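PDB 2GPY: O-methyltransferase from Bacillus halodurans, which probably transfers methyl groups from S-adenosylmethionine to hydroxyl oxygens of an acceptor that has not been identified. Local coordinates for residues L49-A54 / A73-E78; K96-K99 / L103-R106. All blocks are in the same frame, centred on the assembly; numbering follows the deposited sequence.

Interaction 1 (L49-A54 / A73-E78); sequences LLKMAA and AQALPE
L76 pushes its two methyl branches against the last turn of helix 40-53, one on the side chain of L50, the other on the main chain of L50 and K51. Its CD1 lies 3.9 Å from L50 CB, an apolar contact, while CD2 sits over the backbone, 3.9 Å from K51 CA and equally far from L50 O. K51 supplies the second half through its aliphatic stem. Its CG comes within 3.8 Å of A75 O, so the chain runs alongside the end of helix 67-75. A bend about the CG-CD bond (chi3 -148°) sets CE 3.9 Å from A75 CB, and the amine beyond it forms a salt bridge with D198 of the second subunit; a bound zinc ion lies about 3 Å from the side chain at its nearest atom. With an alanine here, D198 of the second subunit would probably lose its lysine partner and the side of A75 its aliphatic cover. L76 touches just where its chain leaves helix 67-75; on the other side L50 and K51 are still helical, and the break comes only at A54, with positive phi. Next to this junction L50 rests on L157 of strand 154-159, P55 touches both L50 and L76, and helix 40-53 packs against the second subunit, placing the contact between two Rossmann-fold helix ends beside the dimer interface.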
loop_
_atom_site.group_PDB
_atom_site.type_symbol
_atom_site.label_atom_id
_atom_site.label_comp_id
_atom_site.label_asym_id
_atom_site.label_seq_id
_atom_site.Cartn_x
_atom_site.Cartn_y
_atom_site.Cartn_z
ATOM N N LEU B 49 -3.905 -3.897 -2.900
ATOM C CA LEU B 49 -3.461 -2.828 -1.998
ATOM C C LEU B 49 -4.611 -2.390 -1.080
ATOM O O LEU B 49 -4.415 -2.138 0.115
ATOM C CB LEU B 49 -2.939 -1.643 -2.796
ATOM C CG LEU B 49 -1.662 -1.874 -3.634
ATOM C CD1 LEU B 49 -1.484 -0.676 -4.559
ATOM C CD2 LEU B 49 -0.434 -2.112 -2.795
ATOM N N LEU B 50 -5.815 -2.320 -1.626
ATOM C CA LEU B 50 -6.982 -2.028 -0.796
ATOM C C LEU B 50 -7.189 -3.090 0.279
ATOM O O LEU B 50 -7.473 -2.748 1.424
ATOM C CB LEU B 50 -8.249 -1.871 -1.645
ATOM C CG LEU B 50 -8.366 -0.620 -2.514
ATOM C CD1 LEU B 50 -9.471 -0.799 -3.563
ATOM C CD2 LEU B 50 -8.624 0.630 -1.675
ATOM N N LYS B 51 -7.087 -4.378 -0.072
ATOM C CA LYS B 51 -7.282 -5.433 0.907
ATOM C C LYS B 51 -6.275 -5.293 2.030
ATOM O O LYS B 51 -6.579 -5.585 3.204
ATOM C CB LYS B 51 -7.149 -6.834 0.285
ATOM C CG LYS B 51 -8.300 -7.225 -0.655
ATOM C CD LYS B 51 -8.043 -8.634 -1.145
ATOM C CE LYS B 51 -8.557 -8.840 -2.535
ATOM N NZ LYS B 51 -8.372 -10.318 -2.898
HETATM N N MSE B 52 -5.075 -4.851 1.661
HETATM C CA MSE B 52 -4.000 -4.676 2.601
HETATM C C MSE B 52 -4.326 -3.550 3.582
HETATM O O MSE B 52 -4.025 -3.657 4.780
HETATM C CB MSE B 52 -2.728 -4.339 1.812
HETATM C CG MSE B 52 -1.530 -4.484 2.545
HETATM SE SE MSE B 52 -0.004 -3.903 1.474
HETATM C CE MSE B 52 -0.566 -4.087 -0.104
ATOM N N ALA B 53 -4.880 -2.458 3.057
ATOM C CA ALA B 53 -5.293 -1.308 3.865
ATOM C C ALA B 53 -6.610 -1.502 4.621
ATOM O O ALA B 53 -6.840 -0.794 5.591
ATOM C CB ALA B 53 -5.364 -0.069 3.012
ATOM N N ALA B 54 -7.468 -2.431 4.173
ATOM C CA ALA B 54 -8.727 -2.798 4.877
ATOM C C ALA B 54 -9.670 -1.606 5.162
ATOM O O ALA B 54 -10.127 -1.416 6.308
ATOM C CB ALA B 54 -8.439 -3.602 6.177
ATOM N N ALA B 73 -16.136 -3.516 -4.089
ATOM C CA ALA B 73 -17.110 -4.091 -3.159
ATOM C C ALA B 73 -16.911 -5.605 -3.037
ATOM O O ALA B 73 -17.002 -6.156 -1.944
ATOM C CB ALA B 73 -18.565 -3.771 -3.592
ATOM N N GLN B 74 -16.650 -6.275 -4.159
ATOM C CA GLN B 74 -16.431 -7.722 -4.126
ATOM C C GLN B 74 -15.147 -8.076 -3.377
ATOM O O GLN B 74 -15.106 -9.095 -2.669
ATOM C CB GLN B 74 -16.384 -8.296 -5.534
ATOM C CG GLN B 74 -17.729 -8.315 -6.223
ATOM C CD GLN B 74 -17.626 -8.942 -7.601
ATOM O OE1 GLN B 74 -18.461 -9.756 -7.976
ATOM N NE2 GLN B 74 -16.594 -8.573 -8.355
ATOM N N ALA B 75 -14.109 -7.252 -3.516
ATOM C CA ALA B 75 -12.819 -7.553 -2.871
ATOM C C ALA B 75 -12.845 -7.274 -1.378
ATOM O O ALA B 75 -12.054 -7.846 -0.620
ATOM C CB ALA B 75 -11.689 -6.753 -3.522
ATOM N N LEU B 76 -13.724 -6.348 -0.976
ATOM C CA LEU B 76 -13.844 -5.860 0.395
ATOM C C LEU B 76 -15.293 -6.041 0.881
ATOM O O LEU B 76 -16.052 -5.069 0.979
ATOM C CB LEU B 76 -13.461 -4.375 0.440
ATOM C CG LEU B 76 -12.015 -4.022 0.022
ATOM C CD1 LEU B 76 -11.877 -2.535 -0.369
ATOM C CD2 LEU B 76 -11.025 -4.403 1.141
ATOM N N PRO B 77 -15.671 -7.274 1.231
ATOM C CA PRO B 77 -17.110 -7.579 1.528
ATOM C C PRO B 77 -17.711 -6.771 2.689
ATOM O O PRO B 77 -18.934 -6.627 2.783
ATOM C CB PRO B 77 -17.103 -9.076 1.860
ATOM C CG PRO B 77 -15.736 -9.599 1.338
ATOM C CD PRO B 77 -14.792 -8.449 1.385
ATOM N N GLU B 78 -16.850 -6.246 3.553
ATOM C CA GLU B 78 -17.275 -5.430 4.696
ATOM C C GLU B 78 -17.429 -3.924 4.415
ATOM O O GLU B 78 -18.069 -3.204 5.201
ATOM C CB GLU B 78 -16.286 -5.624 5.846
ATOM C CG GLU B 78 -16.253 -7.035 6.378
ATOM C CD GLU B 78 -17.579 -7.436 6.974
ATOM O OE1 GLU B 78 -18.452 -7.946 6.224
ATOM O OE2 GLU B 78 -17.752 -7.236 8.203
#

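Interaction 2 (K96-K99 / L103-R106); sequences KHVK and LESR
V98 and L103 are joined by a backbone bond, L103 N to V98 O at 3.0 Å, which links residues five apart in the sequence where helix 88-100 ends. The N-H points almost straight at the oxygen (164°), although the donor stands 27° from the carbonyl plane. Such a bond, paired with an apolar touch between the same two residues, is consistent with the 6→1 bond of a Schellman motif. The packed part of the contact centres on one methyl group. With CG1 placed opposite the backbone N (chi1 165°), V98 lays that methyl against the returning chain: it is 3.7 Å from E104 N, and 4.1 Å from L103 CB. Around this core, V98 and L103 both touch I70 of helix 67-75, and V98 also reaches I107 and L109 of strand 107-111. H97, next to V98 on the helix, touches I70 as well and binds a zinc ion through NE2 together with E29 and E93.

The other half faces solvent, and its looseness lies at the charged ends, not in the stems. K99 and E104 lie side by side and point the same way, with K99 CG 3.7 Å from E104 CD, so the lysine stem runs beside the carboxylate rather than presenting its amine to it. K99 NZ and E104 OE2 remain 5.3 Å apart, linked by a water that bonds weakly to each. The chemistry therefore divides the work: the backbone bond and the valine methyl hold the returning chain against the helix end, whereas the opposite charges on the solvent side would probably add only a modest, water-screened attraction.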
loop_
_atom_site.group_PDB
_atom_site.type_symbol
_atom_site.label_atom_id
_atom_site.label_comp_id
_atom_site.label_asym_id
_atom_site.label_seq_id
_atom_site.Cartn_x
_atom_site.Cartn_y
_atom_site.Cartn_z
ATOM N N LYS B 96 -27.937 -0.654 -12.801
ATOM C CA LYS B 96 -28.359 -2.001 -13.176
ATOM C C LYS B 96 -27.289 -3.062 -12.897
ATOM O O LYS B 96 -27.601 -4.156 -12.391
ATOM C CB LYS B 96 -28.784 -2.052 -14.653
ATOM C CG LYS B 96 -30.022 -1.211 -14.950
ATOM C CD LYS B 96 -30.351 -1.223 -16.427
ATOM C CE LYS B 96 -31.662 -0.482 -16.707
ATOM N NZ LYS B 96 -31.386 0.938 -16.875
ATOM N N HIS B 97 -26.032 -2.773 -13.230
ATOM C CA HIS B 97 -24.957 -3.746 -12.893
ATOM C C HIS B 97 -24.816 -4.008 -11.389
ATOM O O HIS B 97 -24.585 -5.134 -10.943
ATOM C CB HIS B 97 -23.628 -3.241 -13.440
ATOM C CG HIS B 97 -23.574 -3.287 -14.928
ATOM N ND1 HIS B 97 -22.920 -2.346 -15.684
ATOM C CD2 HIS B 97 -24.102 -4.177 -15.799
ATOM C CE1 HIS B 97 -23.047 -2.653 -16.964
ATOM N NE2 HIS B 97 -23.758 -3.757 -17.057
ATOM N N VAL B 98 -24.916 -2.952 -10.606
ATOM C CA VAL B 98 -24.853 -3.095 -9.145
ATOM C C VAL B 98 -26.007 -4.006 -8.677
ATOM O O VAL B 98 -25.807 -4.922 -7.868
ATOM C CB VAL B 98 -24.863 -1.703 -8.466
ATOM C CG1 VAL B 98 -25.164 -1.840 -6.983
ATOM C CG2 VAL B 98 -23.505 -1.004 -8.678
ATOM N N LYS B 99 -27.210 -3.769 -9.208
ATOM C CA LYS B 99 -28.369 -4.581 -8.883
ATOM C C LYS B 99 -28.185 -6.026 -9.335
ATOM O O LYS B 99 -28.535 -6.957 -8.599
ATOM C CB LYS B 99 -29.637 -4.002 -9.523
ATOM C CG LYS B 99 -30.234 -2.815 -8.767
ATOM C CD LYS B 99 -31.444 -2.204 -9.509
ATOM C CE LYS B 99 -32.731 -2.937 -9.182
ATOM N NZ LYS B 99 -33.963 -2.187 -9.633
ATOM N N LEU B 103 -25.535 -6.032 -5.069
ATOM C CA LEU B 103 -24.612 -5.165 -4.304
ATOM C C LEU B 103 -25.189 -3.808 -3.841
ATOM O O LEU B 103 -24.464 -2.955 -3.303
ATOM C CB LEU B 103 -23.311 -4.954 -5.093
ATOM C CG LEU B 103 -22.425 -6.204 -5.272
ATOM C CD1 LEU B 103 -21.249 -5.929 -6.291
ATOM C CD2 LEU B 103 -21.857 -6.626 -3.934
ATOM N N GLU B 104 -26.485 -3.603 -4.017
ATOM C CA GLU B 104 -27.064 -2.288 -3.741
ATOM C C GLU B 104 -26.932 -1.836 -2.278
ATOM O O GLU B 104 -26.919 -0.623 -1.988
ATOM C CB GLU B 104 -28.536 -2.247 -4.161
ATOM C CG GLU B 104 -28.813 -1.076 -5.091
ATOM C CD GLU B 104 -30.264 -0.975 -5.518
ATOM O OE1 GLU B 104 -31.071 -1.872 -5.154
ATOM O OE2 GLU B 104 -30.596 0.004 -6.215
ATOM N N SER B 105 -26.836 -2.797 -1.357
ATOM C CA SER B 105 -26.772 -2.453 0.061
ATOM C C SER B 105 -25.382 -1.957 0.445
ATOM O O SER B 105 -25.185 -1.419 1.534
ATOM C CB SER B 105 -27.236 -3.620 0.962
ATOM O OG SER B 105 -26.302 -4.691 0.910
ATOM N N ARG B 106 -24.420 -2.120 -0.455
ATOM C CA ARG B 106 -23.051 -1.759 -0.164
ATOM C C ARG B 106 -22.454 -0.756 -1.153
ATOM O O ARG B 106 -21.374 -0.220 -0.919
ATOM C CB ARG B 106 -22.202 -3.017 -0.122
ATOM C CG ARG B 106 -22.559 -3.895 1.081
ATOM C CD ARG B 106 -21.375 -4.706 1.494
ATOM N NE ARG B 106 -21.021 -5.695 0.479
ATOM C CZ ARG B 106 -19.864 -5.764 -0.175
ATOM N NH1 ARG B 106 -19.722 -6.758 -1.039
ATOM N NH2 ARG B 106 -18.862 -4.845 -0.003
HETATM O O HOH W 1 -33.630 0.568 -7.822
#

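Interactions 1 and 2 both lie where a helix gives way to loop, and helix 67-75 links them: its end belongs to interaction 1, while I70 on it packs against the valine and leucine of interaction 2. R106 makes a polar bridge, its NH1 probably hydrogen-bonded to A73 O at 2.9 Å, and Q74 packs on L103. Each is partly buried. Interaction 1 joins two different helices by side-chain packing and hands the amine of K51 to the second subunit; interaction 2 is local, pinned by a backbone hydrogen bond, and is untouched by the other chain. Its charged pair is exposed and joined only through a weak water bridge, whereas the lysine of interaction 1 pairs directly with its partner across the dimer.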